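Local structure of heme-binding protein A / AI-2 binding protein A (Helicobacter pylori SS1, 6OFQ) at residues Arg132-Gly137 with Lys200-Ala205; Thr379-Asn384 with Val406-Ala411; Asp462-Leu467 with Leu485-Ile490. The protein serves as the periplasmic substrate-binding protein of an ABC transporter and binds peptides, here the tetrapeptide STSA. All coordinates share one frame; numbering follows the deposited sequence. Where two conformers were deposited one is given.

How the interactions relate
The three contacts follow one another along the chain, each closing before the next opens, and none touches another. Interactions 1 and 2 are the nearest pair, with centres 27 Å apart and nearest atoms about 14 Å apart; interaction 3 lies 32 Å from interaction 2 and 38 Å from interaction 1, centre to centre. They differ in kind: interaction 1 joins two loops through a lysine, two tyrosines and waters, interaction 2 pairs parallel strand ends by backbone bonds, and interaction 3 is apolar packing between antiparallel helices. In the fold, interaction 1 ties two loops that each follow a helix, interaction 2 lies within a beta-alpha-beta unit and interaction 3 joins two consecutive helices.

Interaction 1 (Arg132-Gly137 with Lys200-Ala205); sequences RYYSPG and KKDELA
Lys201 lies over one face of the Tyr133 ring and ends on that residue's carbonyl, tying the 3-10 turn 201-204 to the loop between helices 116-127 and 142-147 of this family 5 solute-binding protein. Its CB meets Tyr133 CE2 at 3.5 Å, and CG follows at 3.6 Å from Tyr133 CZ. CD stands 4.0 Å from the centroid of the Tyr133 ring, 13° off the normal, which makes it a CH-pi contact. The chain then bends (chi3 -59°), bringing CE close to Tyr133 O, and NZ donates to Tyr133 O over 2.7 Å. That bond runs nearly along the C=O axis, at 175°. NZ also donates to a water that is bonded to Ser135 OG.

Tyr133 CD2 sits above the centre of the Tyr134 ring, while Leu204 CD2 packs 3.5 Å from Tyr133 CE2. Tyr134 OH lies 3.6 Å from Ala205 CB and also touches Leu204; the hydroxyl of the buried Tyr134 is hydrogen-bonded to Asp45, as that of Tyr133 is to the carbonyl of Ala192. A second water, in the plane of the Tyr134 ring at its edge, accepts from Ser135 N and donates to Asp202 OD1 at 2.8 Å.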
loop_
_atom_site.group_PDB
_atom_site.type_symbol
_atom_site.label_atom_id
_atom_site.label_comp_id
_atom_site.label_asym_id
_atom_site.label_seq_id
_atom_site.Cartn_x
_atom_site.Cartn_y
_atom_site.Cartn_z
ATOM N N ARG A 132 -8.320 14.709 -16.845
ATOM C CA ARG A 132 -8.397 14.357 -15.426
ATOM C C ARG A 132 -9.754 13.851 -14.955
ATOM O O ARG A 132 -9.826 13.140 -13.919
ATOM C CB ARG A 132 -7.954 15.570 -14.595
ATOM C CG ARG A 132 -8.545 15.716 -13.210
ATOM C CD ARG A 132 -8.279 17.141 -12.750
ATOM N NE ARG A 132 -8.857 17.223 -11.433
ATOM C CZ ARG A 132 -8.246 16.915 -10.301
ATOM N NH1 ARG A 132 -6.983 16.517 -10.311
ATOM N NH2 ARG A 132 -8.888 17.010 -9.150
ATOM N N TYR A 133 -10.821 14.311 -15.619
ATOM C CA TYR A 133 -12.216 13.927 -15.380
ATOM C C TYR A 133 -12.814 14.697 -14.213
ATOM O O TYR A 133 -13.779 15.476 -14.390
ATOM C CB TYR A 133 -12.395 12.410 -15.237
ATOM C CG TYR A 133 -13.829 11.989 -15.044
ATOM C CD1 TYR A 133 -14.661 11.852 -16.156
ATOM C CD2 TYR A 133 -14.317 11.723 -13.760
ATOM C CE1 TYR A 133 -15.988 11.438 -15.977
ATOM C CE2 TYR A 133 -15.649 11.333 -13.570
ATOM C CZ TYR A 133 -16.469 11.235 -14.694
ATOM O OH TYR A 133 -17.751 10.742 -14.551
ATOM N N TYR A 134 -12.278 14.479 -13.017
ATOM C CA TYR A 134 -12.724 15.158 -11.812
ATOM C C TYR A 134 -12.452 16.651 -11.936
ATOM O O TYR A 134 -11.545 17.096 -12.592
ATOM C CB TYR A 134 -12.043 14.612 -10.581
ATOM C CG TYR A 134 -12.346 13.145 -10.384
ATOM C CD1 TYR A 134 -13.582 12.730 -9.958
ATOM C CD2 TYR A 134 -11.349 12.195 -10.475
ATOM C CE1 TYR A 134 -13.909 11.403 -9.732
ATOM C CE2 TYR A 134 -11.668 10.848 -10.312
ATOM C CZ TYR A 134 -12.899 10.463 -9.851
ATOM O OH TYR A 134 -13.212 9.158 -9.643
ATOM N N SER A 135 -13.334 17.404 -11.293
ATOM C CA SER A 135 -13.136 18.842 -11.200
ATOM C C SER A 135 -11.841 19.189 -10.527
ATOM O O SER A 135 -11.341 18.416 -9.694
ATOM C CB SER A 135 -14.225 19.485 -10.332
ATOM O OG SER A 135 -15.367 19.384 -11.152
ATOM N N PRO A 136 -11.318 20.365 -10.871
ATOM C CA PRO A 136 -10.231 20.833 -10.021
ATOM C C PRO A 136 -10.627 20.778 -8.532
ATOM O O PRO A 136 -11.771 20.978 -8.102
ATOM C CB PRO A 136 -9.920 22.232 -10.588
ATOM C CG PRO A 136 -10.538 22.247 -11.957
ATOM C CD PRO A 136 -11.757 21.371 -11.862
ATOM N N GLY A 137 -9.688 20.312 -7.720
ATOM C CA GLY A 137 -9.948 20.187 -6.300
ATOM C C GLY A 137 -8.874 19.333 -5.674
ATOM O O GLY A 137 -7.826 19.124 -6.275
ATOM N N LYS A 200 -22.624 14.291 -12.164
ATOM C CA LYS A 200 -22.394 13.500 -10.958
ATOM C C LYS A 200 -20.982 12.861 -10.997
ATOM O O LYS A 200 -20.799 11.761 -10.444
ATOM C CB LYS A 200 -23.461 12.412 -10.796
ATOM C CG LYS A 200 -24.872 12.917 -10.456
ATOM C CD LYS A 200 -24.845 13.461 -9.041
ATOM C CE LYS A 200 -26.167 14.014 -8.550
ATOM N NZ LYS A 200 -26.026 14.321 -7.097
ATOM N N LYS A 201 -20.000 13.607 -11.507
ATOM C CA LYS A 201 -18.678 12.992 -11.751
ATOM C C LYS A 201 -18.041 12.545 -10.432
ATOM O O LYS A 201 -17.332 11.541 -10.426
ATOM C CB LYS A 201 -17.698 13.940 -12.400
ATOM C CG LYS A 201 -18.078 14.280 -13.830
ATOM C CD LYS A 201 -17.063 15.064 -14.648
ATOM C CE LYS A 201 -16.791 16.360 -13.930
ATOM N NZ LYS A 201 -15.813 17.274 -14.598
ATOM N N ASP A 202 -18.236 13.233 -9.324
ATOM C CA ASP A 202 -17.662 12.741 -8.084
ATOM C C ASP A 202 -18.159 11.377 -7.658
ATOM O O ASP A 202 -17.500 10.700 -6.838
ATOM C CB ASP A 202 -17.863 13.757 -6.969
ATOM C CG ASP A 202 -16.970 14.973 -7.126
ATOM O OD1 ASP A 202 -15.837 14.891 -7.655
ATOM O OD2 ASP A 202 -17.388 16.035 -6.593
ATOM N N GLU A 203 -19.292 10.941 -8.172
ATOM C CA GLU A 203 -19.800 9.648 -7.835
ATOM C C GLU A 203 -18.962 8.476 -8.390
ATOM O O GLU A 203 -19.094 7.321 -7.962
ATOM C CB GLU A 203 -21.253 9.437 -8.236
ATOM C CG GLU A 203 -22.215 10.257 -7.370
ATOM C CD GLU A 203 -23.672 9.864 -7.551
ATOM O OE1 GLU A 203 -24.444 10.643 -6.954
ATOM O OE2 GLU A 203 -24.070 8.919 -8.272
ATOM N N LEU A 204 -18.078 8.779 -9.348
ATOM C CA LEU A 204 -17.171 7.735 -9.878
ATOM C C LEU A 204 -16.312 7.175 -8.742
ATOM O O LEU A 204 -15.923 5.999 -8.821
ATOM C CB LEU A 204 -16.290 8.326 -10.978
ATOM C CG LEU A 204 -15.452 7.311 -11.819
ATOM C CD1 LEU A 204 -16.365 6.344 -12.559
ATOM C CD2 LEU A 204 -14.508 8.111 -12.723
ATOM N N ALA A 205 -16.059 8.027 -7.765
ATOM C CA ALA A 205 -15.218 7.628 -6.603
ATOM C C ALA A 205 -16.023 7.295 -5.361
ATOM O O ALA A 205 -15.437 7.054 -4.285
ATOM C CB ALA A 205 -14.292 8.749 -6.275
HETATM O O HOH W 1 -15.687 16.069 -10.245
HETATM O O HOH W 2 -16.007 19.836 -13.712
#

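Interaction 2 (Thr379-Asn384 with Val406-Ala411); sequences TTSTRN and VYEWGA
Tyr407 O is gripped by two neighbouring groups of the other strand: Ser381 N donates to it over 3.0 Å, and the CA of Thr380 adds a C-H...O contact to Tyr407 O at 3.2 Å. The N-H...O angle of the Ser381 bond is 138°, and its donor stands well above the carbonyl plane. The companion bond, from Tyr407 N to Thr379 O, is also 3.0 Å long but straighter at 154°, with the donor in the carbonyl plane. Thr379 O likewise receives a C-H...O contact, from the CA of Val406.

Thr379 thus pairs with Val406 and Thr380 with Tyr407, in parallel register, and a further backbone bond between Thr379 and Glu405 continues the pairing. This is the strand-to-strand seam of a beta-alpha-beta unit in which strand 373-380 leads through helix 386-396 to the neighbouring strand 400-407. Thr380 OG1 accepts from Arg383 N, an ST motif, as the chain leaves the first strand. The seam ends where the second strand turns into helix 409-417, with Glu408 at the N-cap position.

On one face of the sheet Thr379 CG2 and Val406 CG2 lie side by side, 3.8 Å apart. The other branch reaches Ser381 instead: Val406 CG1 lies 3.7 Å from Ser381 CA. Glu408 bends at chi2 (-65°), and its carboxylate comes back to the Ser381 side chain, Glu408 OE1 lying 3.1 Å from Ser381 OG. Beyond the strand end, Trp409 presents the edge of its indole to Thr380, with Trp409 CE3 3.7 Å from Thr380 CG2; the touch is doubtful, since Thr380 was modelled in two conformers. The indole NE1 of Trp409 is hydrogen-bonded to Asp51.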
loop_
_atom_site.group_PDB
_atom_site.type_symbol
_atom_site.label_atom_id
_atom_site.label_comp_id
_atom_site.label_asym_id
_atom_site.label_seq_id
_atom_site.Cartn_x
_atom_site.Cartn_y
_atom_site.Cartn_z
ATOM N N THR A 379 1.003 10.886 15.015
ATOM C CA THR A 379 0.620 9.481 15.063
ATOM C C THR A 379 -0.863 9.390 14.737
ATOM O O THR A 379 -1.555 10.413 14.663
ATOM C CB THR A 379 0.931 8.922 16.455
ATOM O OG1 THR A 379 0.713 7.501 16.436
ATOM C CG2 THR A 379 0.097 9.541 17.554
ATOM N N THR A 380 -1.321 8.178 14.432
ATOM C CA THR A 380 -2.726 7.923 14.164
ATOM C C THR A 380 -3.477 7.464 15.383
ATOM O O THR A 380 -2.903 6.972 16.361
ATOM C CB THR A 380 -2.927 6.786 13.153
ATOM O OG1 THR A 380 -2.593 5.533 13.764
ATOM C CG2 THR A 380 -2.050 6.970 11.923
ATOM N N SER A 381 -4.785 7.671 15.310
ATOM C CA SER A 381 -5.631 7.269 16.439
ATOM C C SER A 381 -5.677 5.752 16.637
ATOM O O SER A 381 -5.869 5.289 17.761
ATOM C CB SER A 381 -7.060 7.797 16.250
ATOM O OG SER A 381 -7.563 7.323 15.034
ATOM N N THR A 382 -5.495 4.967 15.594
ATOM C CA THR A 382 -5.679 3.533 15.730
ATOM C C THR A 382 -4.368 2.812 16.009
ATOM O O THR A 382 -4.428 1.653 16.403
ATOM C CB THR A 382 -6.377 2.942 14.505
ATOM O OG1 THR A 382 -5.663 3.313 13.325
ATOM C CG2 THR A 382 -7.827 3.456 14.468
ATOM N N ARG A 383 -3.212 3.442 15.830
ATOM C CA ARG A 383 -1.927 2.831 16.199
ATOM C C ARG A 383 -1.955 2.598 17.702
ATOM O O ARG A 383 -2.614 3.334 18.416
ATOM C CB ARG A 383 -0.764 3.807 15.964
ATOM C CG ARG A 383 -0.201 3.774 14.556
ATOM C CD ARG A 383 1.070 4.624 14.507
ATOM N NE ARG A 383 2.107 3.846 15.170
ATOM C CZ ARG A 383 2.801 2.903 14.535
ATOM N NH1 ARG A 383 2.633 2.693 13.226
ATOM N NH2 ARG A 383 3.661 2.183 15.234
ATOM N N ASN A 384 -1.091 1.738 18.212
ATOM C CA ASN A 384 -0.944 1.647 19.663
ATOM C C ASN A 384 -0.378 2.957 20.203
ATOM O O ASN A 384 0.692 3.314 19.734
ATOM C CB ASN A 384 0.034 0.513 19.890
ATOM C CG ASN A 384 0.161 0.093 21.333
ATOM O OD1 ASN A 384 -0.074 0.855 22.254
ATOM N ND2 ASN A 384 0.522 -1.171 21.515
ATOM N N VAL A 406 -2.223 13.586 17.457
ATOM C CA VAL A 406 -2.911 12.363 17.028
ATOM C C VAL A 406 -3.951 12.774 15.999
ATOM O O VAL A 406 -4.750 13.668 16.246
ATOM C CB VAL A 406 -3.591 11.663 18.234
ATOM C CG1 VAL A 406 -4.169 10.334 17.799
ATOM C CG2 VAL A 406 -2.615 11.463 19.366
ATOM N N TYR A 407 -4.021 12.040 14.877
ATOM C CA TYR A 407 -4.982 12.321 13.823
ATOM C C TYR A 407 -5.668 11.023 13.403
ATOM O O TYR A 407 -5.043 9.956 13.407
ATOM C CB TYR A 407 -4.271 12.868 12.576
ATOM C CG TYR A 407 -3.625 14.202 12.841
ATOM C CD1 TYR A 407 -4.402 15.340 12.916
ATOM C CD2 TYR A 407 -2.290 14.301 13.238
ATOM C CE1 TYR A 407 -3.857 16.559 13.234
ATOM C CE2 TYR A 407 -1.729 15.519 13.561
ATOM C CZ TYR A 407 -2.510 16.639 13.522
ATOM O OH TYR A 407 -1.976 17.870 13.923
ATOM N N GLU A 408 -6.940 11.119 13.015
ATOM C CA GLU A 408 -7.595 9.961 12.410
ATOM C C GLU A 408 -6.944 9.714 11.049
ATOM O O GLU A 408 -6.273 10.568 10.476
ATOM C CB GLU A 408 -9.053 10.370 12.149
ATOM C CG GLU A 408 -9.824 10.730 13.423
ATOM C CD GLU A 408 -9.993 9.539 14.332
ATOM O OE1 GLU A 408 -10.247 8.432 13.825
ATOM O OE2 GLU A 408 -9.850 9.688 15.566
ATOM N N TRP A 409 -7.117 8.500 10.532
ATOM C CA TRP A 409 -6.348 8.037 9.351
ATOM C C TRP A 409 -6.491 8.916 8.113
ATOM O O TRP A 409 -5.466 9.243 7.487
ATOM C CB TRP A 409 -6.718 6.594 9.039
ATOM C CG TRP A 409 -5.959 5.815 7.973
ATOM C CD1 TRP A 409 -6.499 5.140 6.907
ATOM C CD2 TRP A 409 -4.532 5.640 7.894
ATOM N NE1 TRP A 409 -5.491 4.524 6.227
ATOM C CE2 TRP A 409 -4.277 4.779 6.791
ATOM C CE3 TRP A 409 -3.462 6.113 8.659
ATOM C CZ2 TRP A 409 -3.004 4.445 6.388
ATOM C CZ3 TRP A 409 -2.196 5.761 8.280
ATOM C CH2 TRP A 409 -1.982 4.882 7.184
ATOM N N GLY A 410 -7.722 9.288 7.764
ATOM C CA GLY A 410 -7.792 10.115 6.550
ATOM C C GLY A 410 -7.059 11.434 6.683
ATOM O O GLY A 410 -6.354 11.865 5.780
ATOM N N ALA A 411 -7.248 12.125 7.800
ATOM C CA ALA A 411 -6.558 13.377 8.098
ATOM C C ALA A 411 -5.063 13.152 8.139
ATOM O O ALA A 411 -4.307 14.010 7.705
ATOM C CB ALA A 411 -7.014 14.024 9.362
#

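Interaction 3 (Asp462-Leu467 with Leu485-Ile490); sequences DAFSDL and LKAQEI
Ile490, Ala487 and Lys486 pack against Leu467, Phe464 and Ala463 in an apolar helix-to-helix contact that joins two successive helices, 462-473 and 477-494. The axes of the two short segments pass 9.1 Å apart with their directions at 160°, close to antiparallel. No hydrogen bond crosses between the segments, which together bury 300 Å². The backbones come nearest where Phe464 faces Ala487, their CA atoms 5.3 Å apart, a close spacing consistent with the small side chain of Ala487.

Two aliphatic side chains meet beside this point. Leu467 and Ile490 cross obliquely, and their CD1 atoms touch at 3.6 Å. CD1 of Ile490 is anti to CA about the CB-CG1 bond (chi2 173°) and lies 4.0 Å from Ala463 CB, while the other branch, Ile490 CG2, lies 4.0 Å from Phe464 CB. Leu467 CD1 reaches the backbone between Lys486 and Ala487, 3.7 Å from Ala487 N, and touches the CB of Lys486 as well; the rest of the lysine runs away from the contact.

Phe464 uses its edge. Its chi1 of 173° sets CG anti to the backbone N; the ring then meets Ala487 O at its edge, near its plane, 3.3 Å from Phe464 CD1, and the neighbouring CE1 of Phe464 stands 3.9 Å from Ala487 CB. The same ring packs on Leu439 and Trp443 of helix 436-443 and meets the ring of Tyr459, so this buried phenylalanine links the helix pair to a third helix. Gln488 turns away from the interface and bonds to Gly345 and Asn347. Consecutive helices packed antiparallel across a linker of three residues form an alpha-alpha hairpin.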
loop_
_atom_site.group_PDB
_atom_site.type_symbol
_atom_site.label_atom_id
_atom_site.label_comp_id
_atom_site.label_asym_id
_atom_site.label_seq_id
_atom_site.Cartn_x
_atom_site.Cartn_y
_atom_site.Cartn_z
ATOM N N ASP A 462 20.499 12.949 -5.312
ATOM C CA ASP A 462 20.796 12.595 -6.692
ATOM C C ASP A 462 21.546 11.279 -6.847
ATOM O O ASP A 462 21.235 10.426 -7.696
ATOM C CB ASP A 462 21.637 13.649 -7.408
ATOM C CG ASP A 462 20.797 14.822 -7.843
ATOM O OD1 ASP A 462 19.661 14.591 -8.340
ATOM O OD2 ASP A 462 21.383 15.909 -7.651
ATOM N N ALA A 463 22.528 11.041 -5.986
ATOM C CA ALA A 463 23.307 9.829 -6.072
ATOM C C ALA A 463 22.421 8.583 -5.859
ATOM O O ALA A 463 22.507 7.553 -6.549
ATOM C CB ALA A 463 24.471 9.908 -5.079
ATOM N N PHE A 464 21.485 8.667 -4.905
ATOM C CA PHE A 464 20.599 7.557 -4.572
ATOM C C PHE A 464 19.638 7.412 -5.742
ATOM O O PHE A 464 19.446 6.286 -6.285
ATOM C CB PHE A 464 19.830 7.890 -3.310
ATOM C CG PHE A 464 18.758 6.933 -2.923
ATOM C CD1 PHE A 464 19.111 5.761 -2.267
ATOM C CD2 PHE A 464 17.434 7.223 -3.159
ATOM C CE1 PHE A 464 18.133 4.879 -1.889
ATOM C CE2 PHE A 464 16.438 6.396 -2.709
ATOM C CZ PHE A 464 16.812 5.216 -2.104
ATOM N N SER A 465 19.000 8.504 -6.151
ATOM C CA SER A 465 17.981 8.442 -7.180
ATOM C C SER A 465 18.512 8.011 -8.555
ATOM O O SER A 465 17.894 7.136 -9.183
ATOM C CB SER A 465 17.250 9.760 -7.298
ATOM O OG SER A 465 16.518 10.106 -6.123
ATOM N N ASP A 466 19.758 8.376 -8.820
ATOM C CA ASP A 466 20.356 8.011 -10.111
ATOM C C ASP A 466 20.590 6.514 -10.163
ATOM O O ASP A 466 20.433 5.854 -11.221
ATOM C CB ASP A 466 21.660 8.738 -10.364
ATOM C CG ASP A 466 21.488 10.232 -10.733
ATOM O OD1 ASP A 466 20.354 10.650 -10.999
ATOM O OD2 ASP A 466 22.545 10.920 -10.654
ATOM N N LEU A 467 20.965 5.890 -9.037
ATOM C CA LEU A 467 21.119 4.442 -9.036
ATOM C C LEU A 467 19.807 3.745 -9.243
ATOM O O LEU A 467 19.751 2.712 -9.952
ATOM C CB LEU A 467 21.702 3.954 -7.705
ATOM C CG LEU A 467 23.198 4.221 -7.497
ATOM C CD1 LEU A 467 23.623 4.103 -6.039
ATOM C CD2 LEU A 467 24.037 3.289 -8.308
ATOM N N LEU A 485 21.941 -2.651 -4.073
ATOM C CA LEU A 485 22.819 -2.792 -2.913
ATOM C C LEU A 485 23.495 -1.462 -2.617
ATOM O O LEU A 485 23.595 -1.023 -1.454
ATOM C CB LEU A 485 23.798 -3.942 -3.102
ATOM C CG LEU A 485 23.267 -5.349 -3.096
ATOM C CD1 LEU A 485 24.274 -6.406 -3.517
ATOM C CD2 LEU A 485 22.690 -5.756 -1.768
ATOM N N LYS A 486 24.010 -0.827 -3.670
ATOM C CA LYS A 486 24.702 0.438 -3.504
ATOM C C LYS A 486 23.704 1.503 -3.062
ATOM O O LYS A 486 24.031 2.334 -2.199
ATOM C CB LYS A 486 25.426 0.889 -4.798
ATOM C CG LYS A 486 26.548 -0.016 -5.268
ATOM C CD LYS A 486 27.138 0.395 -6.615
ATOM C CE LYS A 486 28.121 -0.712 -7.008
ATOM N NZ LYS A 486 28.324 -0.637 -8.482
ATOM N N ALA A 487 22.503 1.518 -3.647
ATOM C CA ALA A 487 21.523 2.493 -3.212
ATOM C C ALA A 487 21.247 2.385 -1.703
ATOM O O ALA A 487 21.073 3.389 -1.000
ATOM C CB ALA A 487 20.253 2.415 -4.050
ATOM N N GLN A 488 21.133 1.168 -1.182
ATOM C CA GLN A 488 20.871 0.948 0.235
ATOM C C GLN A 488 21.992 1.476 1.077
ATOM O O GLN A 488 21.751 1.971 2.168
ATOM C CB GLN A 488 20.572 -0.522 0.454
ATOM C CG GLN A 488 19.186 -0.921 0.019
ATOM C CD GLN A 488 19.007 -2.421 -0.039
ATOM O OE1 GLN A 488 18.715 -3.059 0.970
ATOM N NE2 GLN A 488 19.362 -2.991 -1.175
ATOM N N GLU A 489 23.235 1.370 0.598
ATOM C CA GLU A 489 24.309 2.032 1.324
ATOM C C GLU A 489 24.161 3.532 1.498
ATOM O O GLU A 489 24.448 4.131 2.542
ATOM C CB GLU A 489 25.676 1.749 0.671
ATOM C CG GLU A 489 26.077 0.304 0.606
ATOM C CD GLU A 489 27.368 0.155 -0.204
ATOM O OE1 GLU A 489 27.938 1.057 -0.896
ATOM O OE2 GLU A 489 27.775 -1.012 -0.210
ATOM N N ILE A 490 23.773 4.182 0.403
ATOM C CA ILE A 490 23.664 5.654 0.364
ATOM C C ILE A 490 22.566 6.076 1.339
ATOM O O ILE A 490 22.777 7.000 2.141
ATOM C CB ILE A 490 23.425 6.200 -1.054
ATOM C CG1 ILE A 490 24.691 5.924 -1.907
ATOM C CG2 ILE A 490 23.097 7.684 -1.006
ATOM C CD1 ILE A 490 24.424 6.285 -3.330
#